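Local coordinates for extracellular ligand-binding receptor (Rhodopseudomonas palustris, PDB 4DQD), which probably captures aromatic acids such as 3-phenylpyruvic acid in the periplasm, as a solute-binding protein of the leucine-binding family, and delivers them for transport, at residues Lys115-Asp120 / Leu329-Ser334; Val69-Ser74 / Met94-Ala99; His224-Glu229 / Ala242-Glu247. All coordinates share one frame; numbering follows the deposited sequence.

Contact 1 of 3, residues Lys115-Asp120 / Leu329-Ser334; sequences KVVPND and LNNGLS. With PPY (3-phenylpyruvic acid), chain B.
The flat amide of Asn331 lies beneath the backbone of Val116 and Val117. Over one face stands the carbonyl oxygen of Val116, 3.2 Å from Asn331 CG, with the CA of Val117 on the same face at 3.5 Å from Asn331 OD1. Beyond the oxygen end comes the ring of Pro118, its CD 3.4 Å from Asn331 OD1, while the nitrogen end is held by Asp290 and His287. Those two bonds from ND2 probably fix the amide's rotation; across the segments the contact is packing, without a hydrogen bond. Pro118 CG also packs against the backbone, 3.2 Å from Asn331 O. With the amide cut back to an alanine, Asp290 and His287 would probably lose this partner and a gap open against the Val116 carbonyl. To one side, Val116 CG1 meets Leu329 CD1 at 4.1 Å, the two side chains at about a right angle.

Val117 turns the other way: with CG1 anti to the backbone N (chi1 173°) it reaches PPY C4' at 3.6 Å. The bend behind it is tied by Lys115, whose NZ lies 2.8 Å from Val117 O, above the carbonyl plane, and also bonds to Asn119 OD1 on an in-plane lone pair. Residues 329-332 form a type I turn closing a short beta hairpin, which here packs against the connection leaving strand 113-115, consistent with the hinge beside the ligand cleft of a two-lobed periplasmic binding protein.

Contact 2 of 3, residues Val69-Ser74 / Met94-Ala99; sequences VLIGSS and MTMAAA. With PPY (3-phenylpyruvic acid), chain B.
With CG2 anti to the backbone N, Ile71 points this methyl at Met96 SE, 3.9 Å away. Met96, a selenomethionine, runs extended through chi2 before bending at chi3 (-68°), and the bend brings its CE within 3.8 Å of Gly72 CA. Met94, also selenomethionine, bends at both chi2 and chi3, and its CG sits 3.8 Å from Val69 CG1 and close to Ile71 CG1, while its tip leads off toward Leu294 of helix 284-305.

Beneath these side chains the backbones run parallel. Met94 N gives a nearly straight bond to Leu70 O at 2.8 Å (164°), and Gly72 N answers to Met94 O at 2.9 Å, so Met94 is gripped by the residues flanking Ile71. Past the strands the ladder changes: a cis peptide joins Gly72 to Ser73, and Ser73 O accepts Met96 N at 3.1 Å. Then a water bridges the carbonyls of Ser74 and Met96, donating to both. Helix 76-88 makes the connection between the strands, a beta-alpha-beta crossover.

At the C-terminal ends of these strands backbone atoms and alanine methyls both meet the ligand: Ala98 N bonds to PPY O3 at 3.0 Å, and Met96 O lies 3.4 Å from PPY C5'. The keto oxygen is met by the backbone N-H of Ala98, while Arg175 and Thr76 also bond the ligand; the strand pairing behind probably helps to position that N-H.

Contact 3 of 3, residues His224-Glu229 / Ala242-Glu247; sequences HGVATE and AIFAGE. With PPY (3-phenylpyruvic acid), chain B.
His224 faces two ways at once, toward the ligand and toward Glu247. Over one face of its imidazole comes PPY C3', a corner of the ligand's steeply tilted phenyl ring, 3.5 Å from His224 CD2 and offset toward the rim. In the plane of the imidazole, ND1 donates to Glu247 OE2 in a very short, almost straight bond of 2.5 Å (172°), taken by the syn lone pair; the carboxylate is turned 44° from the ring. NE2 bonds to Asp120 OD1, so both ring nitrogens are held, which should fix the ring's rotation. Two carboxylates on one ring would probably favour the doubly protonated imidazolium. Beside it, Gly225 CA comes within 3.6 Å of PPY C2'.

Glu247 reaches the histidine because its chain bends at chi2 (73°). Its other oxygen, OE1, takes a hydrogen from a water that also donates, over a longer distance, to His224 O. A second water links His224 N to Ala245 O, spanning the loop and the strand where no direct backbone bond joins them.

Further out, Phe244 packs against the loop: its CD1 touches His224 CA at 3.6 Å, its CZ meets Ala227 CB at 3.7 Å, and Val226 CG2 makes an off-centre CH-pi contact with the ring at 4.3 Å from the centroid. Gly246 has no side chain to collide with that ring. Strand 243-246 pairs in turn with strand 350-355. His224 and Gly225 form part of the pocket wall, with Glu247 and strand 243-246 behind them as second shell: a His-carboxylate pair beside an aromatic solute in the cleft of a periplasmic binding protein.

In the fold
From the N terminus, contact 2 comes first, closing the short beta-alpha-beta loop through helix 76-88 within the six-stranded mixed sheet. The chain then passes strand 113-115 at that sheet's edge and opens contact 1, whose second half lies more than 200 residues on. Within that excursion the four-stranded parallel sheet is built, and contact 3 closes a small loop around helix 229-235, linking the end of strand 219-221 to strand 243-246. Contacts 2 and 3 follow in series, and none cross. Lys115 NZ to Ala98 O joins contacts 1 and 2, while Asp120 to His224, with Glu247 against Pro118 and Asn331, joins contacts 1 and 3. All three border the same bound ligand, between the two larger sheets.

Contact 1 of 3, residues Lys115-Asp120 / Leu329-Ser334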
ATOM      1  N   LYS A 115      -4.408   2.853  -8.551  1.00 11.56           N
ATOM      2  CA  LYS A 115      -3.745   2.244  -7.398  1.00 11.84           C
ATOM      3  C   LYS A 115      -2.249   2.496  -7.428  1.00 11.75           C
ATOM      4  O   LYS A 115      -1.532   1.875  -8.209  1.00 12.33           O
ATOM      5  CB  LYS A 115      -4.034   0.739  -7.409  1.00 13.93           C
ATOM      6  CG  LYS A 115      -3.452  -0.052  -6.242  1.00 12.65           C
ATOM      7  CD  LYS A 115      -3.933  -1.502  -6.330  1.00 12.59           C
ATOM      8  CE  LYS A 115      -3.336  -2.354  -5.240  1.00 13.12           C
ATOM      9  NZ  LYS A 115      -1.875  -2.574  -5.490  1.00 13.15           N
ATOM     10  N   VAL A 116      -1.770   3.408  -6.584  1.00 11.84           N
ATOM     11  CA  VAL A 116      -0.343   3.735  -6.588  1.00 12.76           C
ATOM     12  C   VAL A 116       0.572   2.723  -5.893  1.00 12.10           C
ATOM     13  O   VAL A 116       1.757   2.678  -6.192  1.00 13.24           O
ATOM     14  CB  VAL A 116      -0.045   5.139  -6.005  1.00 12.88           C
ATOM     15  CG1 VAL A 116      -0.716   6.213  -6.847  1.00 15.22           C
ATOM     16  CG2 VAL A 116      -0.473   5.223  -4.541  1.00 14.66           C
ATOM     17  N   VAL A 117       0.054   1.936  -4.946  1.00 12.17           N
ATOM     18  CA  VAL A 117       0.909   0.943  -4.293  1.00 11.99           C
ATOM     19  C   VAL A 117       1.109  -0.220  -5.262  1.00 12.05           C
ATOM     20  O   VAL A 117       0.150  -0.700  -5.845  1.00 13.67           O
ATOM     21  CB  VAL A 117       0.268   0.399  -3.006  1.00 11.82           C
ATOM     22  CG1 VAL A 117       1.113  -0.759  -2.440  1.00 12.77           C
ATOM     23  CG2 VAL A 117       0.115   1.526  -1.980  1.00 13.47           C
ATOM     24  N   PRO A 118       2.356  -0.660  -5.465  1.00 13.44           N
ATOM     25  CA  PRO A 118       2.496  -1.753  -6.436  1.00 11.54           C
ATOM     26  C   PRO A 118       1.715  -3.002  -6.036  1.00 12.99           C
ATOM     27  O   PRO A 118       1.663  -3.368  -4.855  1.00 13.43           O
ATOM     28  CB  PRO A 118       4.008  -2.042  -6.416  1.00 13.37           C
ATOM     29  CG  PRO A 118       4.620  -0.713  -6.023  1.00 14.37           C
ATOM     30  CD  PRO A 118       3.661  -0.155  -4.998  1.00 13.37           C
ATOM     31  N   ASN A 119       1.117  -3.653  -7.027  1.00 13.22           N
ATOM     32  CA  ASN A 119       0.356  -4.886  -6.778  1.00 13.32           C
ATOM     33  C   ASN A 119       1.157  -5.941  -6.020  1.00 12.46           C
ATOM     34  O   ASN A 119       2.320  -6.216  -6.331  1.00 13.16           O
ATOM     35  CB  ASN A 119      -0.147  -5.491  -8.086  1.00 15.57           C
ATOM     36  CG  ASN A 119      -1.302  -4.709  -8.704  1.00 14.80           C
ATOM     37  OD1 ASN A 119      -1.925  -3.849  -8.069  1.00 14.98           O
ATOM     38  ND2 ASN A 119      -1.609  -5.035  -9.947  1.00 15.73           N
ATOM     39  N   ASP A 120       0.513  -6.563  -5.039  1.00 12.96           N
ATOM     40  CA  ASP A 120       1.193  -7.545  -4.207  1.00 12.73           C
ATOM     41  C   ASP A 120       1.727  -8.756  -4.968  1.00 14.72           C
ATOM     42  O   ASP A 120       2.683  -9.385  -4.512  1.00 15.33           O
ATOM     43  CB  ASP A 120       0.290  -8.021  -3.063  1.00 13.26           C
ATOM     44  CG  ASP A 120       0.146  -6.982  -1.975  1.00 15.51           C
ATOM     45  OD1 ASP A 120       1.156  -6.331  -1.647  1.00 15.29           O
ATOM     46  OD2 ASP A 120      -0.964  -6.832  -1.438  1.00 15.70           O
ATOM     47  N   LEU A 329       7.062   7.881  -9.243  1.00 14.77           N
ATOM     48  CA  LEU A 329       6.377   8.102  -7.976  1.00 13.56           C
ATOM     49  C   LEU A 329       7.238   7.535  -6.855  1.00 13.65           C
ATOM     50  O   LEU A 329       8.189   6.786  -7.100  1.00 13.65           O
ATOM     51  CB  LEU A 329       5.032   7.382  -7.973  1.00 14.13           C
ATOM     52  CG  LEU A 329       4.010   7.876  -8.998  1.00 14.74           C
ATOM     53  CD1 LEU A 329       2.775   6.976  -8.955  1.00 15.14           C
ATOM     54  CD2 LEU A 329       3.625   9.332  -8.729  1.00 14.91           C
ATOM     55  N   ASN A 330       6.904   7.882  -5.617  1.00 13.85           N
ATOM     56  CA  ASN A 330       7.580   7.257  -4.487  1.00 13.25           C
ATOM     57  C   ASN A 330       7.356   5.752  -4.485  1.00 12.81           C
ATOM     58  O   ASN A 330       8.190   4.985  -4.003  1.00 13.71           O
ATOM     59  CB  ASN A 330       7.075   7.874  -3.191  1.00 15.77           C
ATOM     60  CG  ASN A 330       7.604   9.270  -2.987  1.00 14.69           C
ATOM     61  OD1 ASN A 330       8.710   9.437  -2.473  1.00 14.94           O
ATOM     62  ND2 ASN A 330       6.836  10.284  -3.405  1.00 15.33           N
ATOM     63  N   ASN A 331       6.224   5.339  -5.046  1.00 12.67           N
ATOM     64  CA  ASN A 331       5.888   3.929  -5.138  1.00 12.34           C
ATOM     65  C   ASN A 331       6.527   3.183  -6.300  1.00 12.59           C
ATOM     66  O   ASN A 331       6.434   1.957  -6.364  1.00 15.84           O
ATOM     67  CB  ASN A 331       4.371   3.765  -5.209  1.00 11.29           C
ATOM     68  CG  ASN A 331       3.731   3.718  -3.839  1.00 14.17           C
ATOM     69  OD1 ASN A 331       3.721   2.668  -3.186  1.00 14.00           O
ATOM     70  ND2 ASN A 331       3.178   4.848  -3.397  1.00 13.38           N
ATOM     71  N   GLY A 332       7.189   3.901  -7.205  1.00 12.90           N
ATOM     72  CA  GLY A 332       7.876   3.256  -8.311  1.00 13.52           C
ATOM     73  C   GLY A 332       7.672   3.958  -9.647  1.00 13.89           C
ATOM     74  O   GLY A 332       7.147   5.067  -9.697  1.00 14.53           O
ATOM     75  N   LEU A 333       8.080   3.298 -10.730  1.00 15.33           N
ATOM     76  CA  LEU A 333       7.954   3.878 -12.066  1.00 15.06           C
ATOM     77  C   LEU A 333       6.620   3.450 -12.656  1.00 18.00           C
ATOM     78  O   LEU A 333       6.413   2.269 -12.934  1.00 16.51           O
ATOM     79  CB  LEU A 333       9.101   3.412 -12.958  1.00 16.73           C
ATOM     80  CG  LEU A 333       9.046   3.908 -14.401  1.00 20.24           C
ATOM     81  CD1 LEU A 333       9.165   5.421 -14.445  1.00 21.55           C
ATOM     82  CD2 LEU A 333      10.174   3.255 -15.186  1.00 26.00           C
ATOM     83  N   SER A 334       5.728   4.420 -12.831  1.00 14.56           N
ATOM     84  CA  SER A 334       4.328   4.167 -13.150  1.00 14.96           C
ATOM     85  C   SER A 334       3.993   4.425 -14.610  1.00 16.63           C
ATOM     86  O   SER A 334       4.252   5.506 -15.141  1.00 16.36           O
ATOM     87  CB  SER A 334       3.437   5.048 -12.274  1.00 15.79           C
ATOM     88  OG  SER A 334       2.058   4.857 -12.584  1.00 15.33           O
TER
HETATM   89  C1  PPY B 401      -3.795  -4.355   3.870  1.00 26.34           C
HETATM   90  O1  PPY B 401      -3.338  -4.465   5.041  1.00 31.14           O
HETATM   91  O2  PPY B 401      -4.895  -4.780   3.517  1.00 20.38           O
HETATM   92  C2  PPY B 401      -2.968  -3.728   2.849  1.00 22.19           C
HETATM   93  O3  PPY B 401      -3.455  -3.532   1.731  1.00 16.85           O
HETATM   94  C3  PPY B 401      -1.605  -3.446   3.360  1.00 23.67           C
HETATM   95  C1' PPY B 401      -0.778  -2.502   2.580  1.00 19.33           C
HETATM   96  C2' PPY B 401       0.536  -2.797   2.329  1.00 15.95           C
HETATM   97  C3' PPY B 401       1.386  -1.854   1.553  1.00 20.34           C
HETATM   98  C4' PPY B 401       0.858  -0.672   1.102  1.00 16.41           C
HETATM   99  C5' PPY B 401      -0.567  -0.358   1.400  1.00 17.81           C
HETATM  100  C6' PPY B 401      -1.350  -1.220   2.102  1.00 18.13           C

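Contact 2 of 3, residues Val69-Ser74 / Met94-Ala99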
ATOM      1  N   VAL A  69     -13.224  13.225  -6.881  1.00 14.79           N
ATOM      2  CA  VAL A  69     -12.366  12.052  -6.769  1.00 13.89           C
ATOM      3  C   VAL A  69     -12.519  11.520  -5.355  1.00 15.58           C
ATOM      4  O   VAL A  69     -12.613  12.306  -4.409  1.00 15.48           O
ATOM      5  CB  VAL A  69     -10.887  12.418  -6.988  1.00 13.29           C
ATOM      6  CG1 VAL A  69      -9.994  11.175  -6.856  1.00 14.14           C
ATOM      7  CG2 VAL A  69     -10.694  13.050  -8.360  1.00 15.55           C
ATOM      8  N   LEU A  70     -12.567  10.195  -5.220  1.00 13.88           N
ATOM      9  CA  LEU A  70     -12.520   9.538  -3.917  1.00 12.98           C
ATOM     10  C   LEU A  70     -11.170   8.842  -3.741  1.00 13.71           C
ATOM     11  O   LEU A  70     -10.651   8.248  -4.688  1.00 14.93           O
ATOM     12  CB  LEU A  70     -13.639   8.497  -3.820  1.00 16.44           C
ATOM     13  CG  LEU A  70     -13.772   7.714  -2.517  1.00 18.61           C
ATOM     14  CD1 LEU A  70     -14.035   8.671  -1.359  1.00 23.30           C
ATOM     15  CD2 LEU A  70     -14.907   6.712  -2.644  1.00 20.75           C
ATOM     16  N   ILE A  71     -10.612   8.917  -2.534  1.00 13.52           N
ATOM     17  CA  ILE A  71      -9.333   8.287  -2.231  1.00 12.88           C
ATOM     18  C   ILE A  71      -9.493   7.406  -0.995  1.00 12.87           C
ATOM     19  O   ILE A  71     -10.061   7.838   0.012  1.00 14.37           O
ATOM     20  CB  ILE A  71      -8.223   9.347  -1.988  1.00 12.23           C
ATOM     21  CG1 ILE A  71      -8.051  10.235  -3.230  1.00 12.75           C
ATOM     22  CG2 ILE A  71      -6.905   8.676  -1.615  1.00 14.60           C
ATOM     23  CD1 ILE A  71      -6.944  11.304  -3.075  1.00 14.17           C
ATOM     24  N   GLY A  72      -9.007   6.173  -1.070  1.00 15.44           N
ATOM     25  CA  GLY A  72      -9.073   5.269   0.074  1.00 14.31           C
ATOM     26  C   GLY A  72      -9.403   3.842  -0.324  1.00 16.60           C
ATOM     27  O   GLY A  72      -9.524   3.536  -1.508  1.00 13.33           O
ATOM     28  N   SER A  73      -9.495   2.946   0.650  1.00 13.60           N
ATOM     29  CA  SER A  73      -9.057   3.198   2.016  1.00 14.35           C
ATOM     30  C   SER A  73      -7.586   2.780   2.157  1.00 16.04           C
ATOM     31  O   SER A  73      -6.846   2.718   1.173  1.00 14.92           O
ATOM     32  CB  SER A  73      -9.931   2.396   2.993  1.00 17.10           C
ATOM     33  OG  SER A  73      -9.560   2.612   4.348  1.00 16.60           O
ATOM     34  N   SER A  74      -7.169   2.485   3.383  1.00 12.90           N
ATOM     35  CA  SER A  74      -5.768   2.173   3.685  1.00 13.02           C
ATOM     36  C   SER A  74      -5.476   0.683   3.562  1.00 13.35           C
ATOM     37  O   SER A  74      -4.318   0.284   3.350  1.00 13.06           O
ATOM     38  CB  SER A  74      -5.447   2.578   5.126  1.00 13.86           C
ATOM     39  OG  SER A  74      -5.760   3.933   5.374  1.00 13.95           O
HETATM   40  N   MSE A  94      -9.024   6.424  -6.014  1.00 12.75           N
HETATM   41  CA  MSE A  94      -7.590   6.158  -5.854  1.00 10.96           C
HETATM   42  C   MSE A  94      -7.444   5.358  -4.587  1.00 13.48           C
HETATM   43  O   MSE A  94      -7.524   5.913  -3.500  1.00 14.08           O
HETATM   44  CB  MSE A  94      -6.827   7.479  -5.683  1.00 12.58           C
HETATM   45  CG  MSE A  94      -7.247   8.600  -6.633  1.00 12.15           C
HETATM   46 SE   MSE A  94      -7.098   8.205  -8.554  0.75 16.64          SE
HETATM   47  CE  MSE A  94      -5.163   8.048  -8.608  1.00 17.10           C
ATOM     48  N   THR A  95      -7.259   4.050  -4.704  1.00 11.48           N
ATOM     49  CA  THR A  95      -7.152   3.258  -3.488  1.00 12.56           C
ATOM     50  C   THR A  95      -5.736   3.357  -2.958  1.00 12.00           C
ATOM     51  O   THR A  95      -4.791   3.506  -3.727  1.00 13.87           O
ATOM     52  CB  THR A  95      -7.566   1.789  -3.688  1.00 12.54           C
ATOM     53  OG1 THR A  95      -7.527   1.116  -2.419  1.00 14.38           O
ATOM     54  CG2 THR A  95      -6.641   1.069  -4.663  1.00 13.77           C
HETATM   55  N   MSE A  96      -5.592   3.304  -1.637  1.00 12.66           N
HETATM   56  CA  MSE A  96      -4.263   3.377  -1.028  1.00 13.57           C
HETATM   57  C   MSE A  96      -3.792   2.025  -0.512  1.00 12.01           C
HETATM   58  O   MSE A  96      -2.740   1.931   0.122  1.00 13.76           O
HETATM   59  CB  MSE A  96      -4.220   4.438   0.081  1.00 13.43           C
HETATM   60  CG  MSE A  96      -4.465   5.838  -0.448  1.00 14.85           C
HETATM   61 SE   MSE A  96      -4.429   7.181   0.960  0.77 16.45          SE
HETATM   62  CE  MSE A  96      -6.071   6.697   1.954  1.00 15.59           C
ATOM     63  N   ALA A  97      -4.563   0.976  -0.803  1.00 11.71           N
ATOM     64  CA  ALA A  97      -4.235  -0.379  -0.348  1.00 13.16           C
ATOM     65  C   ALA A  97      -3.456  -1.187  -1.402  1.00 13.43           C
ATOM     66  O   ALA A  97      -3.159  -0.678  -2.484  1.00 13.18           O
ATOM     67  CB  ALA A  97      -5.504  -1.109   0.085  1.00 13.64           C
ATOM     68  N   ALA A  98      -3.110  -2.438  -1.086  1.00 12.61           N
ATOM     69  CA  ALA A  98      -2.044  -3.105  -1.850  1.00 12.60           C
ATOM     70  C   ALA A  98      -2.440  -4.305  -2.709  1.00 13.27           C
ATOM     71  O   ALA A  98      -1.751  -4.612  -3.683  1.00 14.06           O
ATOM     72  CB  ALA A  98      -0.908  -3.515  -0.907  1.00 13.48           C
ATOM     73  N   ALA A  99      -3.510  -5.009  -2.352  1.00 13.91           N
ATOM     74  CA  ALA A  99      -3.789  -6.273  -3.036  1.00 12.96           C
ATOM     75  C   ALA A  99      -4.114  -6.095  -4.517  1.00 11.83           C
ATOM     76  O   ALA A  99      -4.822  -5.161  -4.903  1.00 14.10           O
ATOM     77  CB  ALA A  99      -4.895  -7.047  -2.327  1.00 16.23           C
TER
HETATM   78  C1  PPY B 401      -3.795  -4.355   3.870  1.00 26.34           C
HETATM   79  O1  PPY B 401      -3.338  -4.465   5.041  1.00 31.14           O
HETATM   80  O2  PPY B 401      -4.895  -4.780   3.517  1.00 20.38           O
HETATM   81  C2  PPY B 401      -2.968  -3.728   2.849  1.00 22.19           C
HETATM   82  O3  PPY B 401      -3.455  -3.532   1.731  1.00 16.85           O
HETATM   83  C3  PPY B 401      -1.605  -3.446   3.360  1.00 23.67           C
HETATM   84  C1' PPY B 401      -0.778  -2.502   2.580  1.00 19.33           C
HETATM   85  C2' PPY B 401       0.536  -2.797   2.329  1.00 15.95           C
HETATM   86  C3' PPY B 401       1.386  -1.854   1.553  1.00 20.34           C
HETATM   87  C4' PPY B 401       0.858  -0.672   1.102  1.00 16.41           C
HETATM   88  C5' PPY B 401      -0.567  -0.358   1.400  1.00 17.81           C
HETATM   89  C6' PPY B 401      -1.350  -1.220   2.102  1.00 18.13           C
HETATM   90  O   HOH W   1      -2.345   2.328   2.851  1.00 13.54           O

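Contact 3 of 3, residues His224-Glu229 / Ala242-Glu247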
ATOM      1  N   HIS A 224       5.718  -5.331   2.295  1.00 12.65           N
ATOM      2  CA  HIS A 224       5.752  -3.871   2.381  1.00 12.74           C
ATOM      3  C   HIS A 224       4.696  -3.265   3.313  1.00 11.67           C
ATOM      4  O   HIS A 224       4.707  -2.065   3.564  1.00 13.95           O
ATOM      5  CB  HIS A 224       5.721  -3.220   0.989  1.00 12.48           C
ATOM      6  CG  HIS A 224       4.520  -3.578   0.166  1.00 12.17           C
ATOM      7  ND1 HIS A 224       4.271  -2.993  -1.060  1.00 13.58           N
ATOM      8  CD2 HIS A 224       3.503  -4.448   0.380  1.00 13.53           C
ATOM      9  CE1 HIS A 224       3.150  -3.481  -1.560  1.00 15.87           C
ATOM     10  NE2 HIS A 224       2.661  -4.367  -0.707  1.00 14.19           N
ATOM     11  N   GLY A 225       3.809  -4.097   3.855  1.00 13.53           N
ATOM     12  CA  GLY A 225       2.922  -3.646   4.911  1.00 14.97           C
ATOM     13  C   GLY A 225       3.654  -3.265   6.189  1.00 12.67           C
ATOM     14  O   GLY A 225       3.067  -2.622   7.058  1.00 14.72           O
ATOM     15  N   VAL A 226       4.922  -3.654   6.310  1.00 12.59           N
ATOM     16  CA  VAL A 226       5.676  -3.357   7.541  1.00 14.70           C
ATOM     17  C   VAL A 226       6.619  -2.163   7.409  1.00 15.48           C
ATOM     18  O   VAL A 226       7.350  -1.847   8.338  1.00 15.32           O
ATOM     19  CB  VAL A 226       6.492  -4.579   8.069  1.00 14.41           C
ATOM     20  CG1 VAL A 226       5.616  -5.830   8.067  1.00 17.15           C
ATOM     21  CG2 VAL A 226       7.754  -4.804   7.241  1.00 14.91           C
ATOM     22  N   ALA A 227       6.576  -1.483   6.268  1.00 13.41           N
ATOM     23  CA  ALA A 227       7.602  -0.500   5.909  1.00 13.43           C
ATOM     24  C   ALA A 227       7.492   0.829   6.656  1.00 15.54           C
ATOM     25  O   ALA A 227       7.864   1.886   6.127  1.00 15.96           O
ATOM     26  CB  ALA A 227       7.591  -0.268   4.399  1.00 14.63           C
ATOM     27  N   THR A 228       6.965   0.773   7.877  1.00 16.23           N
ATOM     28  CA  THR A 228       6.861   1.950   8.731  1.00 15.67           C
ATOM     29  C   THR A 228       7.849   1.844   9.890  1.00 15.60           C
ATOM     30  O   THR A 228       8.048   0.766  10.454  1.00 16.18           O
ATOM     31  CB  THR A 228       5.439   2.122   9.309  1.00 14.15           C
ATOM     32  OG1 THR A 228       5.480   3.058  10.395  1.00 17.95           O
ATOM     33  CG2 THR A 228       4.873   0.791   9.805  1.00 15.59           C
ATOM     34  N   GLU A 229       8.454   2.966  10.259  1.00 15.99           N
ATOM     35  CA  GLU A 229       9.380   2.970  11.379  1.00 19.21           C
ATOM     36  C   GLU A 229       8.698   2.580  12.692  1.00 21.74           C
ATOM     37  O   GLU A 229       9.371   2.237  13.651  1.00 19.94           O
ATOM     38  CB  GLU A 229      10.090   4.323  11.496  1.00 17.88           C
ATOM     39  CG  GLU A 229      11.264   4.487  10.524  1.00 19.34           C
ATOM     40  CD  GLU A 229      10.825   4.707   9.084  1.00 20.44           C
ATOM     41  OE1 GLU A 229       9.642   5.025   8.849  1.00 19.97           O
ATOM     42  OE2 GLU A 229      11.673   4.567   8.179  1.00 21.79           O
ATOM     43  N   ALA A 242      14.753  -8.527   9.098  1.00 18.82           N
ATOM     44  CA  ALA A 242      13.576  -8.787   8.275  1.00 15.15           C
ATOM     45  C   ALA A 242      13.831  -8.249   6.877  1.00 18.57           C
ATOM     46  O   ALA A 242      14.392  -7.167   6.723  1.00 18.27           O
ATOM     47  CB  ALA A 242      12.334  -8.123   8.866  1.00 19.83           C
ATOM     48  N   ILE A 243      13.405  -9.010   5.873  1.00 14.88           N
ATOM     49  CA  ILE A 243      13.521  -8.623   4.467  1.00 15.56           C
ATOM     50  C   ILE A 243      12.130  -8.668   3.812  1.00 15.84           C
ATOM     51  O   ILE A 243      11.325  -9.566   4.088  1.00 16.77           O
ATOM     52  CB  ILE A 243      14.479  -9.583   3.736  1.00 16.70           C
ATOM     53  CG1 ILE A 243      15.886  -9.441   4.318  1.00 18.82           C
ATOM     54  CG2 ILE A 243      14.485  -9.324   2.233  1.00 17.16           C
ATOM     55  CD1 ILE A 243      16.843 -10.528   3.874  1.00 20.99           C
ATOM     56  N   PHE A 244      11.849  -7.703   2.943  1.00 14.66           N
ATOM     57  CA  PHE A 244      10.591  -7.691   2.209  1.00 12.99           C
ATOM     58  C   PHE A 244      10.806  -7.021   0.869  1.00 17.75           C
ATOM     59  O   PHE A 244      11.763  -6.267   0.689  1.00 17.59           O
ATOM     60  CB  PHE A 244       9.477  -6.985   3.002  1.00 14.12           C
ATOM     61  CG  PHE A 244       9.764  -5.533   3.334  1.00 15.12           C
ATOM     62  CD1 PHE A 244       9.299  -4.516   2.508  1.00 13.98           C
ATOM     63  CD2 PHE A 244      10.463  -5.192   4.488  1.00 16.08           C
ATOM     64  CE1 PHE A 244       9.538  -3.178   2.819  1.00 15.98           C
ATOM     65  CE2 PHE A 244      10.704  -3.861   4.812  1.00 17.22           C
ATOM     66  CZ  PHE A 244      10.248  -2.846   3.969  1.00 14.35           C
ATOM     67  N   ALA A 245       9.930  -7.322  -0.078  1.00 14.68           N
ATOM     68  CA  ALA A 245       9.904  -6.599  -1.340  1.00 14.45           C
ATOM     69  C   ALA A 245       9.014  -5.371  -1.173  1.00 16.97           C
ATOM     70  O   ALA A 245       7.852  -5.471  -0.749  1.00 16.23           O
ATOM     71  CB  ALA A 245       9.387  -7.494  -2.452  1.00 17.78           C
ATOM     72  N   GLY A 246       9.565  -4.202  -1.486  1.00 14.32           N
ATOM     73  CA  GLY A 246       8.830  -2.965  -1.280  1.00 12.53           C
ATOM     74  C   GLY A 246       9.177  -1.879  -2.274  1.00 13.33           C
ATOM     75  O   GLY A 246       9.661  -2.145  -3.382  1.00 14.94           O
ATOM     76  N   GLU A 247       8.926  -0.650  -1.851  1.00 12.25           N
ATOM     77  CA  GLU A 247       8.930   0.509  -2.738  1.00 12.66           C
ATOM     78  C   GLU A 247      10.233   1.290  -2.733  1.00 13.49           C
ATOM     79  O   GLU A 247      10.988   1.281  -1.763  1.00 16.82           O
ATOM     80  CB  GLU A 247       7.811   1.462  -2.332  1.00 14.63           C
ATOM     81  CG  GLU A 247       6.406   0.950  -2.669  1.00 13.73           C
ATOM     82  CD  GLU A 247       5.943  -0.182  -1.772  1.00 14.48           C
ATOM     83  OE1 GLU A 247       5.947  -0.018  -0.532  1.00 15.74           O
ATOM     84  OE2 GLU A 247       5.582  -1.248  -2.311  1.00 17.08           O
TER
HETATM   85  C1  PPY B 401      -3.795  -4.355   3.870  1.00 26.34           C
HETATM   86  O1  PPY B 401      -3.338  -4.465   5.041  1.00 31.14           O
HETATM   87  O2  PPY B 401      -4.895  -4.780   3.517  1.00 20.38           O
HETATM   88  C2  PPY B 401      -2.968  -3.728   2.849  1.00 22.19           C
HETATM   89  O3  PPY B 401      -3.455  -3.532   1.731  1.00 16.85           O
HETATM   90  C3  PPY B 401      -1.605  -3.446   3.360  1.00 23.67           C
HETATM   91  C1' PPY B 401      -0.778  -2.502   2.580  1.00 19.33           C
HETATM   92  C2' PPY B 401       0.536  -2.797   2.329  1.00 15.95           C
HETATM   93  C3' PPY B 401       1.386  -1.854   1.553  1.00 20.34           C
HETATM   94  C4' PPY B 401       0.858  -0.672   1.102  1.00 16.41           C
HETATM   95  C5' PPY B 401      -0.567  -0.358   1.400  1.00 17.81           C
HETATM   96  C6' PPY B 401      -1.350  -1.220   2.102  1.00 18.13           C
HETATM   97  O   HOH W   2       5.875  -7.109  -0.001  1.00 14.46           O
HETATM   98  O   HOH W   3       3.983   0.462   1.594  1.00 16.27           O